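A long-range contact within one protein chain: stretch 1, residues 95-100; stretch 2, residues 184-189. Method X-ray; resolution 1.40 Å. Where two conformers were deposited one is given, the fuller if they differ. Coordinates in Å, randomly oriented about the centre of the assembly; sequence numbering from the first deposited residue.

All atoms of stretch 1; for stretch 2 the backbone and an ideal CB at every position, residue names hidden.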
# COMPACT_ATOMS: atom_id res chain seq x y z
N GLN A 95 -0.34 6.25 -1.23
CA GLN A 95 -0.29 7.29 -2.23
C GLN A 95 1.13 7.44 -2.73
O GLN A 95 2.06 7.63 -1.93
CB GLN A 95 -0.78 8.61 -1.66
CG GLN A 95 -0.75 9.76 -2.66
CD GLN A 95 -1.13 11.05 -1.99
OE1 GLN A 95 -2.31 11.37 -1.87
NE2 GLN A 95 -0.14 11.79 -1.54
N VAL A 96 1.28 7.41 -4.05
CA VAL A 96 2.59 7.56 -4.71
C VAL A 96 2.59 8.88 -5.47
O VAL A 96 1.65 9.16 -6.22
CB VAL A 96 2.84 6.44 -5.71
CG1 VAL A 96 4.22 6.59 -6.34
CG2 VAL A 96 2.66 5.10 -5.08
N THR A 97 3.63 9.69 -5.27
CA THR A 97 3.76 10.93 -6.04
C THR A 97 5.00 10.85 -6.91
O THR A 97 6.11 10.92 -6.42
CB THR A 97 3.79 12.18 -5.14
OG1 THR A 97 2.62 12.18 -4.31
CG2 THR A 97 3.81 13.47 -5.96
N LEU A 98 4.77 10.70 -8.21
CA LEU A 98 5.84 10.70 -9.17
C LEU A 98 6.20 12.14 -9.49
O LEU A 98 5.33 13.02 -9.46
CB LEU A 98 5.43 9.93 -10.43
CG LEU A 98 5.05 8.45 -10.23
CD1 LEU A 98 4.55 7.88 -11.52
CD2 LEU A 98 6.22 7.64 -9.68
N PRO A 99 7.48 12.41 -9.80
CA PRO A 99 7.86 13.78 -10.14
C PRO A 99 7.05 14.37 -11.28
O PRO A 99 6.85 13.74 -12.33
CB PRO A 99 9.32 13.65 -10.55
CG PRO A 99 9.78 12.44 -9.82
CD PRO A 99 8.62 11.50 -9.90
N GLY A 100 6.55 15.57 -11.05
CA GLY A 100 5.84 16.29 -12.08
C GLY A 100 4.42 15.85 -12.36
O GLY A 100 3.83 16.27 -13.33
N UNK A 184 16.40 7.76 -9.45
CA UNK A 184 16.77 9.11 -9.87
C UNK A 184 15.64 9.76 -10.65
O UNK A 184 15.16 10.83 -10.28
CB UNK A 184 18.04 9.08 -10.72
N UNK A 185 15.17 9.10 -11.70
CA UNK A 185 14.12 9.70 -12.52
C UNK A 185 12.76 9.75 -11.85
O UNK A 185 12.11 10.79 -11.87
CB UNK A 185 14.00 8.93 -13.84
N UNK A 186 12.34 8.65 -11.21
CA UNK A 186 11.04 8.63 -10.55
C UNK A 186 11.09 8.88 -9.05
O UNK A 186 10.04 8.96 -8.42
CB UNK A 186 10.36 7.28 -10.81
N UNK A 187 12.30 9.00 -8.47
CA UNK A 187 12.47 9.39 -7.05
C UNK A 187 11.73 8.46 -6.09
O UNK A 187 11.24 8.88 -5.03
CB UNK A 187 11.98 10.82 -6.84
N UNK A 188 11.67 7.19 -6.44
CA UNK A 188 10.99 6.21 -5.62
C UNK A 188 11.86 5.83 -4.41
O UNK A 188 13.09 5.89 -4.49
CB UNK A 188 10.65 4.97 -6.45
N UNK A 189 11.23 5.42 -3.29
CA UNK A 189 12.03 5.08 -2.11
C UNK A 189 12.80 3.77 -2.30
O UNK A 189 12.21 2.74 -2.65
CB UNK A 189 11.13 4.98 -0.88

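Position 184 is helical, with nothing of stretch 1 within 5.5 Å of its ideal CB. Stretch 1 sets no condition here, so almost any helix-compatible side chain would do. The deposited residue is Glu184, whose side chain is out of reach of stretch 1; its contribution is a backbone carbonyl, taken up again at 187.

Position 185 is still helical, and its CA-to-CB bond points sideways to stretch 1, again with nothing near the ideal CB. What meets stretch 1 is the carbonyl, for Pro99 CG lies 3.5 Å from the O atom of 185. Since that contact is made by the backbone, polar, charged or small side chains would all be tolerated. Glu185 is deposited, and its side chain comes no nearer than the 6.8 Å from Glu185 CB to Pro99 CG.

Position 186 is the centre of the register: its CA lies 5.8 Å from that of Leu98, the closest CA pair across the stretches. The CA-to-CB bond points sideways, yet the ideal CB is 4.3 Å from Leu98 CD2 and 4.7 Å from Pro99 CD. Both neighbours are apolar and offer no charge or side-chain hydrogen-bonding group, so an aliphatic or aromatic residue would suit, as would a long chain with an apolar base. Tyr186 fills the place. Its CB packs 4.2 Å from Leu98 CD2, and its ring, with chi1 in the m well, meets that methyl obliquely. Its carbonyl also takes part: Pro99 CD sits 3.3 Å from Tyr186 O, and a water O lies 2.7 Å from Thr97 O and 2.8 Å from Tyr186 O, placed to donate to either carbonyl, though it has more acceptors in reach than protons. No direct hydrogen bond joins the stretches, so this water is the polar element that lies between the two backbones here.

Position 187 leaves the helix with positive phi (56/35). Glycine would adopt this easily, and asparagine is another common choice. The CA-to-CB bond, however, points toward stretch 1, with the ideal CB 4.0 Å from Pro99 CG, so a side chain with an apolar first segment could gain contact. Gln187 is deposited. Its CG comes 4.0 Å from Pro99 CG, then the chain leads away and folds back on its own stretch, where NE2 donates a hydrogen bond to Glu184 O at 2.8 Å.

Position 188 has an extended backbone (-77/152) and a sideways CA-to-CB bond, with nothing of stretch 1 within 5.5 Å of the ideal CB. Beyond that reach lie the methyls of Val96 and Leu98, so a long aliphatic chain such as leucine, or methionine, could bridge the gap where a small residue would fall short. Leu188, in an m,t rotamer, does so: its CD2 packs 3.9 Å from Leu98 CD2 and 4.2 Å from Val96 CG1, closing a small aliphatic cluster.

Position 189 is out of reach of stretch 1. Its phi of -72° admits proline among many others, and Pro189 is deposited.

Stretch 2 (184-189) EEYQLP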
# COMPACT_ATOMS: atom_id res chain seq x y z
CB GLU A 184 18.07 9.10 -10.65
CG GLU A 184 19.28 8.65 -9.86
CD GLU A 184 20.56 8.67 -10.70
OE1 GLU A 184 20.81 9.66 -11.43
OE2 GLU A 184 21.33 7.67 -10.66
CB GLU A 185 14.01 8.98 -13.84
CG GLU A 185 15.22 9.19 -14.70
CD GLU A 185 15.46 10.67 -14.99
OE1 GLU A 185 14.53 11.34 -15.47
OE2 GLU A 185 16.57 11.16 -14.68
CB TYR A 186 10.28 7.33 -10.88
CG TYR A 186 9.94 7.24 -12.34
CD1 TYR A 186 9.14 8.21 -12.94
CD2 TYR A 186 10.38 6.19 -13.13
CE1 TYR A 186 8.83 8.15 -14.30
CE2 TYR A 186 10.05 6.11 -14.48
CZ TYR A 186 9.29 7.11 -15.06
OH TYR A 186 8.99 7.03 -16.41
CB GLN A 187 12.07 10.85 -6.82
CG GLN A 187 12.97 11.85 -7.53
CD GLN A 187 14.34 11.96 -6.88
OE1 GLN A 187 14.45 12.14 -5.67
NE2 GLN A 187 15.39 11.85 -7.68
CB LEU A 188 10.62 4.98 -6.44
CG LEU A 188 9.58 5.19 -7.54
CD1 LEU A 188 9.39 3.91 -8.32
CD2 LEU A 188 8.24 5.64 -6.98
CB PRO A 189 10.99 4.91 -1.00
CG PRO A 189 9.76 5.52 -1.53
CD PRO A 189 9.79 5.32 -3.01
O HOH W 1 8.51 9.64 -6.21
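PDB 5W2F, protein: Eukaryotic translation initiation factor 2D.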